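Local structure of phosphoinositol-specific phospholipase C (Pseudomonas sp., 5FYP) at residues D153-T156 against G161-A164; K147-Q152 against S173-N178; G223-M228 against G234-N239. The protein probably cleaves phosphoinositides in a calcium-dependent reaction, as a bacterial phospholipase C whose catalytic domain belongs to the TIM-barrel clan. All coordinates share one frame; numbering follows the deposited sequence.

Interaction 1 of 3, residues D153-T156 against G161-A164; sequences DLAT and GAGA
The methyl group of Ala-155, on helix 151-158, meets the backbone where the chain returns at Gly-161 and Ala-162. Its CB lies 3.6 Å from Ala-162 CA, the shortest approach between the two segments, and 3.9 Å from Gly-161 C. The methyl of Ala-162 stands off a little further, its CB 4.1 Å from Ala-155 CB. Here a small side chain serves close approach: the two alanine CA atoms are only 5.0 Å apart, and across this contact the methyl rests mainly on the main chain of Gly-161 and Ala-162. Gly-161 contributes through its backbone alone. No hydrogen bond crosses the contact, which is held by van der Waals packing. The returning segment is shaped from within, since Ala-164 N donates to Gly-161 O at 3.0 Å across a short 3-10 segment at Ala-162 and Gly-163. Further cover comes from Leu-165, which touches Ala-155, and from Tyr-235, which packs on Ala-162. Ala-164 occupies the N-cap position of helix 165-168, and the whole is a short loop joining two consecutive helices, which doubles back onto the first just before the second begins.

Interaction 2 of 3, residues K147-Q152 against S173-N178; sequences KLFTPQ and SWPTAN
Phe-149 meets Trp-174 and Pro-175 in a hydrophobic cluster beside the parallel strand 184-189 of a fold assigned to the TIM-barrel clan. A single phenyl ring carries this segment's side of the contact and is shared between two different partners. Its CE2 lies 4.1 Å from Trp-174 CZ3, and the indole carbon approaches at the edge of the phenyl ring, near its plane. Pro-175 instead brings its CG to 3.8 Å from Phe-149 CZ, with its CD also close to that ring carbon. Phe-149 and Pro-175 approach from opposite directions, and with CG anti to the backbone N (chi1 178°) the ring of Phe-149 extends across to the proline. The backbones can therefore stay well apart, the CA atoms of Phe-149 and Pro-175 being 10.3 Å from each other. Outside this first shell, Leu-154 touches all three residues from helix 151-158, while on strand 184-189 Leu-185 packs on Phe-149 and Trp-174 and Val-184 is joined to Phe-149 by backbone hydrogen bonding. Thr-150, next in sequence, is the N-cap of helix 151-158: its N donates to Asp-153 OD2, while its side chain caps the helix in return, as in a capping box. On the other segment the indole N-H is bonded, Trp-174 NE1 donating to Ser-256 O.

Interaction 3 of 3, residues G223-M228 against G234-N239; sequences GKVSGM and GYVAMN
A type II beta turn from Val-225 to Met-228 presents its two end residues to the chain leading into strand 238-242, which pairs with strand 258-262. The central apolar group on the other side is Val-236. Its CG2 methyl lies 3.7 Å from Met-228 CE and, less closely, 4.2 Å from Val-225 CG2, so one valine branch meets both ends of the turn. Met-228 reaches it through a bent chain: chi2 of -146° and chi3 of -54° turn the terminal methyl toward the valine, and the side chains run obliquely to one another. The turn is closed by Met-228 N donating to Val-225 O at 3.0 Å, with Gly-227 supplying the positive phi of its third position. Within the same segment Lys-224 NZ also donates to Met-228 O, at 2.9 Å and with a C=O...N angle of 150°. Around the apolar group, Ile-211 touches both Met-228 and Val-236, and Leu-196 of helix 193-203 packs on the methionine. Beyond it, Asn-239 ND2 bonds to Asp-220 O, linking the strand to helix 219-222. Polar bonds close the turn, whereas the contact across is between methyl groups, implying that complementary apolar packing, without directional bonds, joins the turn to the segment before the strand.

How the interactions relate
From the N terminus, the chain first enters interaction 2 at 147-152, runs into helix 151-158, and reaches interaction 1, which closes a short loop between 153-156 and 161-164. It then passes through helix 165-168 to 173-178, where interaction 2 closes the larger loop around interaction 1. Interaction 3 follows in series, enclosing helix 230-233 before strand 238-242. Leu-154 joins the three: its CD2 lies 3.4 Å from Trp-174 CZ2 and 4.0 Å from Ala-237 CB. Tyr-235 CE1, 3.5 Å from Gly-163 N, also brings interactions 1 and 3 together. Thus the helical excursion preceding strand 184-189 is tied to the approach to strand 238-242.

Interaction 1 of 3, residues D153-T156 against G161-A164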
loop_
_atom_site.group_PDB
_atom_site.type_symbol
_atom_site.label_atom_id
_atom_site.label_comp_id
_atom_site.label_asym_id
_atom_site.label_seq_id
_atom_site.Cartn_x
_atom_site.Cartn_y
_atom_site.Cartn_z
ATOM N N ASP A 153 9.822 2.351 11.463
ATOM C CA ASP A 153 9.222 3.489 12.144
ATOM C C ASP A 153 8.049 3.046 13.003
ATOM O O ASP A 153 7.866 3.503 14.131
ATOM C CB ASP A 153 8.797 4.537 11.136
ATOM C CG ASP A 153 9.958 5.038 10.296
ATOM O OD1 ASP A 153 11.108 5.142 10.815
ATOM O OD2 ASP A 153 9.713 5.393 9.113
ATOM N N LEU A 154 7.205 2.158 12.458
ATOM C CA LEU A 154 6.083 1.625 13.207
ATOM C C LEU A 154 6.565 0.812 14.395
ATOM O O LEU A 154 6.040 0.914 15.497
ATOM C CB LEU A 154 5.205 0.795 12.294
ATOM C CG LEU A 154 3.988 0.150 12.982
ATOM C CD1 LEU A 154 3.040 1.160 13.591
ATOM C CD2 LEU A 154 3.285 -0.729 11.966
ATOM N N ALA A 155 7.582 -0.005 14.169
ATOM C CA ALA A 155 8.149 -0.849 15.226
ATOM C C ALA A 155 8.649 -0.011 16.395
ATOM O O ALA A 155 8.344 -0.291 17.562
ATOM C CB ALA A 155 9.243 -1.724 14.652
ATOM N N THR A 156 9.384 1.039 16.100
ATOM C CA THR A 156 9.831 1.940 17.139
ATOM C C THR A 156 8.642 2.556 17.870
ATOM O O THR A 156 8.644 2.651 19.099
ATOM C CB THR A 156 10.738 3.003 16.531
ATOM O OG1 THR A 156 11.911 2.349 16.043
ATOM C CG2 THR A 156 11.105 4.078 17.544
ATOM N N GLY A 161 10.824 -4.871 17.988
ATOM C CA GLY A 161 11.649 -5.090 16.817
ATOM C C GLY A 161 10.804 -5.153 15.554
ATOM O O GLY A 161 9.642 -5.582 15.598
ATOM N N ALA A 162 11.349 -4.708 14.425
ATOM C CA ALA A 162 10.575 -4.730 13.155
ATOM C C ALA A 162 10.182 -6.158 12.777
ATOM O O ALA A 162 9.116 -6.389 12.225
ATOM C CB ALA A 162 11.330 -4.070 12.017
ATOM N N GLY A 163 11.048 -7.130 13.101
ATOM C CA GLY A 163 10.803 -8.538 12.843
ATOM C C GLY A 163 9.822 -9.203 13.768
ATOM O O GLY A 163 9.593 -10.407 13.629
ATOM N N ALA A 164 9.213 -8.441 14.664
ATOM C CA ALA A 164 8.161 -8.921 15.545
ATOM C C ALA A 164 6.909 -8.054 15.487
ATOM O O ALA A 164 6.026 -8.156 16.349
ATOM C CB ALA A 164 8.668 -9.042 16.994
#

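Interaction 2 of 3, residues K147-Q152 against S173-N178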
loop_
_atom_site.group_PDB
_atom_site.type_symbol
_atom_site.label_atom_id
_atom_site.label_comp_id
_atom_site.label_asym_id
_atom_site.label_seq_id
_atom_site.Cartn_x
_atom_site.Cartn_y
_atom_site.Cartn_z
ATOM N N LYS A 147 9.854 11.595 3.266
ATOM C CA LYS A 147 8.398 11.478 3.371
ATOM C C LYS A 147 7.945 10.112 3.859
ATOM O O LYS A 147 6.830 9.974 4.321
ATOM C CB LYS A 147 7.718 11.769 2.037
ATOM C CG LYS A 147 7.841 13.200 1.572
ATOM C CD LYS A 147 7.173 13.378 0.204
ATOM C CE LYS A 147 7.364 14.773 -0.392
ATOM N NZ LYS A 147 6.671 15.821 0.407
ATOM N N LEU A 148 8.785 9.096 3.709
ATOM C CA LEU A 148 8.335 7.727 4.017
ATOM C C LEU A 148 8.145 7.481 5.503
ATOM O O LEU A 148 8.893 7.998 6.353
ATOM C CB LEU A 148 9.310 6.699 3.464
ATOM C CG LEU A 148 9.473 6.713 1.941
ATOM C CD1 LEU A 148 10.397 5.592 1.541
ATOM C CD2 LEU A 148 8.161 6.591 1.229
ATOM N N PHE A 149 7.131 6.688 5.794
ATOM C CA PHE A 149 6.925 6.033 7.081
ATOM C C PHE A 149 7.035 4.530 6.790
ATOM O O PHE A 149 6.317 4.034 5.942
ATOM C CB PHE A 149 5.554 6.390 7.648
ATOM C CG PHE A 149 5.231 5.727 8.954
ATOM C CD1 PHE A 149 5.708 6.227 10.138
ATOM C CD2 PHE A 149 4.411 4.609 9.002
ATOM C CE1 PHE A 149 5.406 5.637 11.359
ATOM C CE2 PHE A 149 4.108 4.012 10.214
ATOM C CZ PHE A 149 4.609 4.517 11.390
ATOM N N THR A 150 7.960 3.863 7.469
ATOM C CA THR A 150 8.356 2.501 7.136
ATOM C C THR A 150 8.066 1.528 8.279
ATOM O O THR A 150 7.744 1.938 9.396
ATOM C CB THR A 150 9.845 2.452 6.845
ATOM O OG1 THR A 150 10.539 2.661 8.092
ATOM C CG2 THR A 150 10.266 3.500 5.807
ATOM N N PRO A 151 8.240 0.228 8.024
ATOM C CA PRO A 151 8.029 -0.751 9.104
ATOM C C PRO A 151 8.851 -0.492 10.363
ATOM O O PRO A 151 8.332 -0.586 11.470
ATOM C CB PRO A 151 8.352 -2.068 8.425
ATOM C CG PRO A 151 7.969 -1.874 6.981
ATOM C CD PRO A 151 8.361 -0.439 6.712
ATOM N N GLN A 152 10.119 -0.152 10.213
ATOM C CA GLN A 152 10.907 0.161 11.396
ATOM C C GLN A 152 10.350 1.359 12.171
ATOM O O GLN A 152 10.426 1.404 13.392
ATOM C CB GLN A 152 12.342 0.422 10.997
ATOM C CG GLN A 152 13.256 0.814 12.148
ATOM C CD GLN A 152 13.390 -0.282 13.178
ATOM O OE1 GLN A 152 14.046 -1.267 12.918
ATOM N NE2 GLN A 152 12.806 -0.100 14.358
ATOM N N SER A 173 -1.739 0.696 19.041
ATOM C CA SER A 173 -2.173 1.738 18.112
ATOM C C SER A 173 -1.015 2.200 17.241
ATOM O O SER A 173 0.103 2.465 17.716
ATOM C CB SER A 173 -2.699 2.949 18.885
ATOM O OG SER A 173 -3.841 2.596 19.603
ATOM N N TRP A 174 -1.289 2.323 15.945
ATOM C CA TRP A 174 -0.375 3.057 15.061
ATOM C C TRP A 174 -0.369 4.539 15.448
ATOM O O TRP A 174 -1.301 5.020 16.102
ATOM C CB TRP A 174 -0.836 2.927 13.609
ATOM C CG TRP A 174 -0.673 1.566 13.002
ATOM C CD1 TRP A 174 -1.076 0.367 13.516
ATOM C CD2 TRP A 174 -0.112 1.275 11.708
ATOM N NE1 TRP A 174 -0.777 -0.651 12.634
ATOM C CE2 TRP A 174 -0.194 -0.122 11.516
ATOM C CE3 TRP A 174 0.460 2.059 10.689
ATOM C CZ2 TRP A 174 0.282 -0.739 10.382
ATOM C CZ3 TRP A 174 0.930 1.439 9.558
ATOM C CH2 TRP A 174 0.864 0.048 9.428
ATOM N N PRO A 175 0.625 5.306 14.949
ATOM C CA PRO A 175 0.508 6.757 15.055
ATOM C C PRO A 175 -0.802 7.238 14.425
ATOM O O PRO A 175 -1.381 6.598 13.525
ATOM C CB PRO A 175 1.725 7.267 14.274
ATOM C CG PRO A 175 2.695 6.107 14.297
ATOM C CD PRO A 175 1.810 4.910 14.185
ATOM N N THR A 176 -1.256 8.387 14.898
ATOM C CA THR A 176 -2.505 8.955 14.386
ATOM C C THR A 176 -2.301 9.551 13.010
ATOM O O THR A 176 -1.162 9.804 12.574
ATOM C CB THR A 176 -3.085 10.051 15.308
ATOM O OG1 THR A 176 -2.154 11.121 15.313
ATOM C CG2 THR A 176 -3.334 9.517 16.724
ATOM N N ALA A 177 -3.394 9.828 12.315
ATOM C CA ALA A 177 -3.286 10.561 11.048
ATOM C C ALA A 177 -2.568 11.900 11.241
ATOM O O ALA A 177 -1.747 12.276 10.404
ATOM C CB ALA A 177 -4.621 10.721 10.388
ATOM N N ASN A 178 -2.859 12.606 12.330
ATOM C CA ASN A 178 -2.135 13.848 12.644
ATOM C C ASN A 178 -0.627 13.600 12.774
ATOM O O ASN A 178 0.187 14.343 12.236
ATOM C CB ASN A 178 -2.671 14.462 13.941
ATOM C CG ASN A 178 -2.002 15.761 14.270
ATOM O OD1 ASN A 178 -2.069 16.666 13.477
ATOM N ND2 ASN A 178 -1.319 15.830 15.391
#

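Interaction 3 of 3, residues G223-M228 against G234-N239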
loop_
_atom_site.group_PDB
_atom_site.type_symbol
_atom_site.label_atom_id
_atom_site.label_comp_id
_atom_site.label_asym_id
_atom_site.label_seq_id
_atom_site.Cartn_x
_atom_site.Cartn_y
_atom_site.Cartn_z
ATOM N N GLY A 223 0.733 -16.126 12.127
ATOM C CA GLY A 223 1.603 -17.287 12.190
ATOM C C GLY A 223 2.611 -17.302 11.069
ATOM O O GLY A 223 3.019 -16.241 10.578
ATOM N N LYS A 224 3.033 -18.491 10.688
ATOM C CA LYS A 224 3.871 -18.647 9.503
ATOM C C LYS A 224 2.951 -18.441 8.294
ATOM O O LYS A 224 2.052 -19.244 8.033
ATOM C CB LYS A 224 4.552 -20.008 9.431
ATOM C CG LYS A 224 5.393 -20.146 8.159
ATOM C CD LYS A 224 5.742 -21.572 7.809
ATOM C CE LYS A 224 6.254 -21.707 6.377
ATOM N NZ LYS A 224 5.289 -21.182 5.334
ATOM N N VAL A 225 3.162 -17.321 7.616
ATOM C CA VAL A 225 2.307 -16.942 6.497
ATOM C C VAL A 225 2.527 -17.919 5.346
ATOM O O VAL A 225 3.660 -18.328 5.071
ATOM C CB VAL A 225 2.659 -15.504 6.083
ATOM C CG1 VAL A 225 1.908 -15.065 4.841
ATOM C CG2 VAL A 225 2.397 -14.531 7.220
ATOM N N SER A 226 1.447 -18.287 4.659
ATOM C CA SER A 226 1.547 -19.170 3.512
ATOM C C SER A 226 2.532 -18.608 2.505
ATOM O O SER A 226 2.497 -17.419 2.165
ATOM C CB SER A 226 0.187 -19.284 2.838
ATOM O OG SER A 226 -0.784 -19.733 3.765
ATOM N N GLY A 227 3.465 -19.445 2.057
ATOM C CA GLY A 227 4.436 -19.032 1.081
ATOM C C GLY A 227 5.603 -18.216 1.596
ATOM O O GLY A 227 6.425 -17.767 0.789
ATOM N N MET A 228 5.690 -17.985 2.913
ATOM C CA MET A 228 6.769 -17.184 3.497
ATOM C C MET A 228 7.487 -17.961 4.571
ATOM O O MET A 228 6.951 -18.862 5.223
ATOM C CB MET A 228 6.277 -15.860 4.080
ATOM C CG MET A 228 5.379 -15.076 3.107
ATOM S SD MET A 228 5.540 -13.284 3.231
ATOM C CE MET A 228 5.246 -13.066 4.971
ATOM N N GLY A 234 7.240 -12.371 10.500
ATOM C CA GLY A 234 7.311 -11.468 11.642
ATOM C C GLY A 234 7.247 -9.986 11.298
ATOM O O GLY A 234 6.923 -9.188 12.159
ATOM N N TYR A 235 7.525 -9.624 10.031
ATOM C CA TYR A 235 7.455 -8.239 9.573
ATOM C C TYR A 235 6.065 -7.815 9.141
ATOM O O TYR A 235 5.866 -6.674 8.757
ATOM C CB TYR A 235 8.456 -8.001 8.429
ATOM C CG TYR A 235 9.907 -8.105 8.833
ATOM C CD1 TYR A 235 10.601 -6.989 9.317
ATOM C CD2 TYR A 235 10.569 -9.301 8.802
ATOM C CE1 TYR A 235 11.925 -7.089 9.715
ATOM C CE2 TYR A 235 11.900 -9.412 9.211
ATOM C CZ TYR A 235 12.568 -8.302 9.684
ATOM O OH TYR A 235 13.860 -8.370 10.122
ATOM N N VAL A 236 5.099 -8.733 9.136
ATOM C CA VAL A 236 3.793 -8.435 8.549
ATOM C C VAL A 236 2.951 -7.526 9.448
ATOM O O VAL A 236 2.548 -7.922 10.538
ATOM C CB VAL A 236 3.055 -9.757 8.251
ATOM C CG1 VAL A 236 1.615 -9.541 7.867
ATOM C CG2 VAL A 236 3.793 -10.530 7.159
ATOM N N ALA A 237 2.634 -6.355 8.895
ATOM C CA ALA A 237 1.826 -5.348 9.564
ATOM C C ALA A 237 0.608 -4.946 8.738
ATOM O O ALA A 237 -0.127 -4.018 9.090
ATOM C CB ALA A 237 2.660 -4.112 9.866
ATOM N N MET A 238 0.384 -5.667 7.627
ATOM C CA MET A 238 -0.659 -5.381 6.658
ATOM C C MET A 238 -1.082 -6.696 6.024
ATOM O O MET A 238 -0.273 -7.624 5.944
ATOM C CB MET A 238 -0.170 -4.438 5.563
ATOM C CG MET A 238 0.219 -3.067 6.087
ATOM S SD MET A 238 0.167 -1.889 4.717
ATOM C CE MET A 238 0.580 -0.349 5.536
ATOM N N ASN A 239 -2.337 -6.765 5.590
ATOM C CA ASN A 239 -2.863 -7.982 4.967
ATOM C C ASN A 239 -3.738 -7.610 3.779
ATOM O O ASN A 239 -4.487 -6.649 3.821
ATOM C CB ASN A 239 -3.648 -8.817 5.974
ATOM C CG ASN A 239 -2.731 -9.441 7.013
ATOM O OD1 ASN A 239 -2.487 -8.862 8.094
ATOM N ND2 ASN A 239 -2.194 -10.600 6.688
#